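Local coordinates for de novo design, hyper stable, disulfide-rich mini protein (Synthetic construct, PDB 5JG9), which has no known natural function, being a disulfide-rich mini protein designed de novo as a hyperstable, constrained peptide, at residues 19-24 against 32-37. Sequence-based numbering, arbitrary orientation.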
ATOM      1  N   ARG A  19      -2.509   6.617   3.492  1.00 35.72           N
ATOM      2  CA  ARG A  19      -3.100   6.520   4.867  1.00 36.11           C
ATOM      3  C   ARG A  19      -3.370   5.091   5.249  1.00 33.02           C
ATOM      4  O   ARG A  19      -2.891   4.559   6.275  1.00 33.58           O
ATOM      5  CB  ARG A  19      -4.432   7.390   4.941  1.00 40.91           C
ATOM      6  CG  ARG A  19      -4.341   8.766   5.553  1.00 46.50           C
ATOM      7  CD  ARG A  19      -5.689   9.360   6.083  1.00 53.03           C
ATOM      8  NE  ARG A  19      -6.716   9.452   5.001  1.00 54.64           N
ATOM      9  CZ  ARG A  19      -7.657   8.552   4.660  1.00 52.04           C
ATOM     10  NH1 ARG A  19      -8.417   8.797   3.573  1.00 54.47           N
ATOM     11  NH2 ARG A  19      -7.854   7.431   5.360  1.00 50.62           N
ATOM     12  N   GLU A  20      -4.109   4.412   4.402  1.00 30.16           N
ATOM     13  CA  GLU A  20      -4.491   3.040   4.733  1.00 30.17           C
ATOM     14  C   GLU A  20      -3.355   2.010   4.572  1.00 28.21           C
ATOM     15  O   GLU A  20      -3.294   1.017   5.248  1.00 26.10           O
ATOM     16  CB  GLU A  20      -5.694   2.589   3.859  1.00 31.04           C
ATOM     17  CG  GLU A  20      -6.998   3.361   4.101  1.00 34.19           C
ATOM     18  CD  GLU A  20      -8.148   2.870   3.294  1.00 34.36           C
ATOM     19  OE1 GLU A  20      -9.233   3.498   3.386  1.00 38.93           O
ATOM     20  OE2 GLU A  20      -8.072   1.805   2.655  1.00 37.44           O
ATOM     21  N   CYS A  21      -2.413   2.279   3.689  1.00 27.69           N
ATOM     22  CA  CYS A  21      -1.188   1.441   3.611  1.00 25.40           C
ATOM     23  C   CYS A  21      -0.297   1.462   4.887  1.00 27.01           C
ATOM     24  O   CYS A  21       0.127   0.425   5.370  1.00 26.61           O
ATOM     25  CB  CYS A  21      -0.341   1.864   2.429  1.00 26.94           C
ATOM     26  SG  CYS A  21       0.860   0.649   1.880  1.00 24.90           S
ATOM     27  N   LYS A  22      -0.048   2.677   5.392  1.00 27.64           N
ATOM     28  CA  LYS A  22       0.601   2.904   6.678  1.00 29.17           C
ATOM     29  C   LYS A  22      -0.104   2.175   7.831  1.00 31.53           C
ATOM     30  O   LYS A  22       0.541   1.509   8.607  1.00 30.43           O
ATOM     31  CB  LYS A  22       0.618   4.375   6.974  1.00 30.36           C
ATOM     32  CG  LYS A  22       1.215   4.729   8.307  1.00 32.79           C
ATOM     33  CD  LYS A  22       1.381   6.211   8.384  1.00 34.74           C
ATOM     34  CE  LYS A  22       2.343   6.626   9.475  1.00 37.21           C
ATOM     35  NZ  LYS A  22       1.696   6.443  10.795  1.00 39.19           N
ATOM     36  N   GLU A  23      -1.432   2.378   7.911  1.00 33.24           N
ATOM     37  CA  GLU A  23      -2.282   1.663   8.855  1.00 35.88           C
ATOM     38  C   GLU A  23      -2.102   0.169   8.766  1.00 33.55           C
ATOM     39  O   GLU A  23      -1.883  -0.479   9.739  1.00 32.47           O
ATOM     40  CB  GLU A  23      -3.761   2.019   8.623  1.00 38.95           C
ATOM     41  CG  GLU A  23      -4.176   3.331   9.280  1.00 43.09           C
ATOM     42  CD  GLU A  23      -5.586   3.860   8.904  1.00 46.58           C
ATOM     43  OE1 GLU A  23      -6.299   3.288   7.982  1.00 46.76           O
ATOM     44  OE2 GLU A  23      -5.915   4.921   9.469  1.00 46.00           O
ATOM     45  N   ARG A  24      -2.168  -0.357   7.538  1.00 32.88           N
ATOM     46  CA  ARG A  24      -2.068  -1.794   7.271  0.50 33.05           C
ATOM     47  C   ARG A  24      -0.706  -2.337   7.713  1.00 31.55           C
ATOM     48  O   ARG A  24      -0.592  -3.363   8.399  1.00 35.34           O
ATOM     49  CB  ARG A  24      -2.371  -2.050   5.777  0.50 32.59           C
ATOM     50  CG  ARG A  24      -2.228  -3.458   5.233  0.50 33.59           C
ATOM     51  CD  ARG A  24      -2.580  -3.538   3.726  0.50 33.54           C
ATOM     52  NE  ARG A  24      -3.945  -3.227   3.200  0.50 34.22           N
ATOM     53  CZ  ARG A  24      -4.336  -2.062   2.678  0.50 34.55           C
ATOM     54  NH1 ARG A  24      -3.536  -1.015   2.661  0.50 34.11           N
ATOM     55  NH2 ARG A  24      -5.548  -1.933   2.182  0.50 35.70           N
ATOM     56  N   TYR A  32       5.879  -1.160   4.855  1.00 25.18           N
ATOM     57  CA  TYR A  32       4.901  -0.727   3.831  1.00 23.15           C
ATOM     58  C   TYR A  32       5.553   0.324   2.979  1.00 23.94           C
ATOM     59  O   TYR A  32       6.335   1.118   3.429  1.00 25.90           O
ATOM     60  CB  TYR A  32       3.613  -0.182   4.483  1.00 22.67           C
ATOM     61  CG  TYR A  32       3.833   1.158   5.204  1.00 23.96           C
ATOM     62  CD1 TYR A  32       3.616   2.384   4.538  1.00 23.99           C
ATOM     63  CD2 TYR A  32       4.144   1.202   6.537  1.00 24.73           C
ATOM     64  CE1 TYR A  32       3.816   3.606   5.200  1.00 25.39           C
ATOM     65  CE2 TYR A  32       4.312   2.433   7.209  1.00 27.38           C
ATOM     66  CZ  TYR A  32       4.222   3.610   6.521  1.00 27.78           C
ATOM     67  OH  TYR A  32       4.364   4.802   7.237  1.00 29.18           O
ATOM     68  N   GLN A  33       5.171   0.349   1.721  1.00 24.22           N
ATOM     69  CA  GLN A  33       5.589   1.335   0.741  1.00 25.38           C
ATOM     70  C   GLN A  33       4.458   1.620  -0.283  1.00 24.57           C
ATOM     71  O   GLN A  33       3.688   0.721  -0.558  1.00 22.34           O
ATOM     72  CB  GLN A  33       6.736   0.714  -0.070  1.00 29.34           C
ATOM     73  CG  GLN A  33       8.019   0.435   0.724  1.00 32.30           C
ATOM     74  CD  GLN A  33       8.815   1.611   1.273  1.00 37.09           C
ATOM     75  OE1 GLN A  33       9.796   1.474   2.140  1.00 39.67           O
ATOM     76  NE2 GLN A  33       8.564   2.754   0.690  1.00 38.06           N
ATOM     77  N   ILE A  34       4.435   2.834  -0.843  1.00 25.91           N
ATOM     78  CA  ILE A  34       3.451   3.221  -1.821  1.00 26.90           C
ATOM     79  C   ILE A  34       4.188   3.317  -3.130  1.00 27.30           C
ATOM     80  O   ILE A  34       5.254   3.938  -3.234  1.00 25.21           O
ATOM     81  CB  ILE A  34       2.719   4.517  -1.437  1.00 29.15           C
ATOM     82  CG1 ILE A  34       1.653   4.219  -0.356  1.00 30.12           C
ATOM     83  CG2 ILE A  34       1.967   5.086  -2.596  1.00 30.88           C
ATOM     84  CD1 ILE A  34       2.258   4.170   1.051  1.00 33.68           C
ATOM     85  N   ARG A  35       3.639   2.587  -4.119  1.00 27.00           N
ATOM     86  CA  ARG A  35       4.165   2.527  -5.481  1.00 28.39           C
ATOM     87  C   ARG A  35       3.075   3.090  -6.428  1.00 29.19           C
ATOM     88  O   ARG A  35       1.976   3.401  -5.967  1.00 27.74           O
ATOM     89  CB  ARG A  35       4.487   1.069  -5.870  1.00 28.52           C
ATOM     90  CG  ARG A  35       5.175   0.210  -4.767  1.00 28.90           C
ATOM     91  CD  ARG A  35       6.528   0.754  -4.440  1.00 31.08           C
ATOM     92  NE  ARG A  35       7.353  -0.139  -3.660  1.00 30.27           N
ATOM     93  CZ  ARG A  35       8.471   0.268  -3.079  1.00 34.28           C
ATOM     94  NH1 ARG A  35       8.839   1.561  -3.105  1.00 35.24           N
ATOM     95  NH2 ARG A  35       9.226  -0.605  -2.410  1.00 36.72           N
ATOM     96  N   LYS A  36       3.398   3.201  -7.717  1.00 29.62           N
ATOM     97  CA  LYS A  36       2.363   3.546  -8.748  1.00 31.16           C
ATOM     98  C   LYS A  36       2.411   2.599  -9.902  1.00 29.79           C
ATOM     99  O   LYS A  36       3.473   2.123 -10.310  1.00 29.43           O
ATOM    100  CB  LYS A  36       2.552   4.904  -9.318  1.00 34.67           C
ATOM    101  CG  LYS A  36       2.237   5.995  -8.381  1.00 37.10           C
ATOM    102  CD  LYS A  36       2.230   7.319  -9.136  1.00 40.47           C
ATOM    103  CE  LYS A  36       0.905   7.524  -9.790  1.00 41.82           C
ATOM    104  NZ  LYS A  36       0.840   8.953 -10.243  1.00 47.33           N
ATOM    105  N   GLU A  37       1.237   2.253 -10.355  1.00 27.52           N
ATOM    106  CA  GLU A  37       1.079   1.519 -11.549  1.00 27.90           C
ATOM    107  C   GLU A  37       0.199   2.395 -12.446  1.00 27.89           C
ATOM    108  O   GLU A  37      -1.003   2.593 -12.151  1.00 24.62           O
ATOM    109  CB  GLU A  37       0.412   0.187 -11.282  1.00 29.32           C
ATOM    110  CG  GLU A  37       1.017  -1.002 -11.958  1.00 32.59           C
ATOM    111  CD  GLU A  37       0.436  -2.323 -11.447  1.00 32.52           C
ATOM    112  OE1 GLU A  37       0.382  -2.622 -10.233  1.00 27.48           O
ATOM    113  OE2 GLU A  37       0.049  -3.134 -12.285  1.00 35.36           O
TER
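Cys21 and Lys22 of the helix meet Tyr32 and Ile34 of an outer strand where the two segments run nearly antiparallel, at 157°, their axes approaching to 7.9 Å. The backbones come nearest at Lys22 and Tyr32, with 6.3 Å between the two CA atoms, toward the end where helix 14-28 soon turns back into strand 31-37; from there the strand diverges, and its far half does not touch the helical segment. Tyr32 illustrates how an aromatic ring can pack against a helix through backbone carbon. With chi1 at 69°, its CG sits between the backbone N and the carbonyl carbon, and the ring is laid against the helix surface. Lys22 CA stands over the middle of one ring face, 3.5 Å from the centroid and 8° off the normal, a CH-pi contact almost squarely over the face. The lysine chain then runs alongside the ring in the same direction: Lys22 CB lies near CE1 and CZ of Tyr32, and Lys22 CG passes 3.3 Å from Tyr32 OH. Beyond this the chain bends at its last torsion, and NZ forms a salt bridge with Glu26. Cys21 lies deeper, pointing at the strand. Its CB rests 3.7 Å from Ile34 CD1, the tip of the isoleucine's longer branch, while Cys21 SG is 3.9 Å from Tyr32 CB and makes an oblique sulfur-aromatic contact, 5.4 Å from the ring centroid. That sulfur is bonded to Cys43 on the central strand 40-46, to which Gln33 is also hydrogen-bonded through its backbone. No hydrogen bond crosses between the two segments, so their direct adhesion rests on CH-pi, sulfur-aromatic and apolar contact, while the Cys21–Cys43 disulfide covalently ties the helix to the three-stranded sheet, consistent with the stability sought in this constrained design.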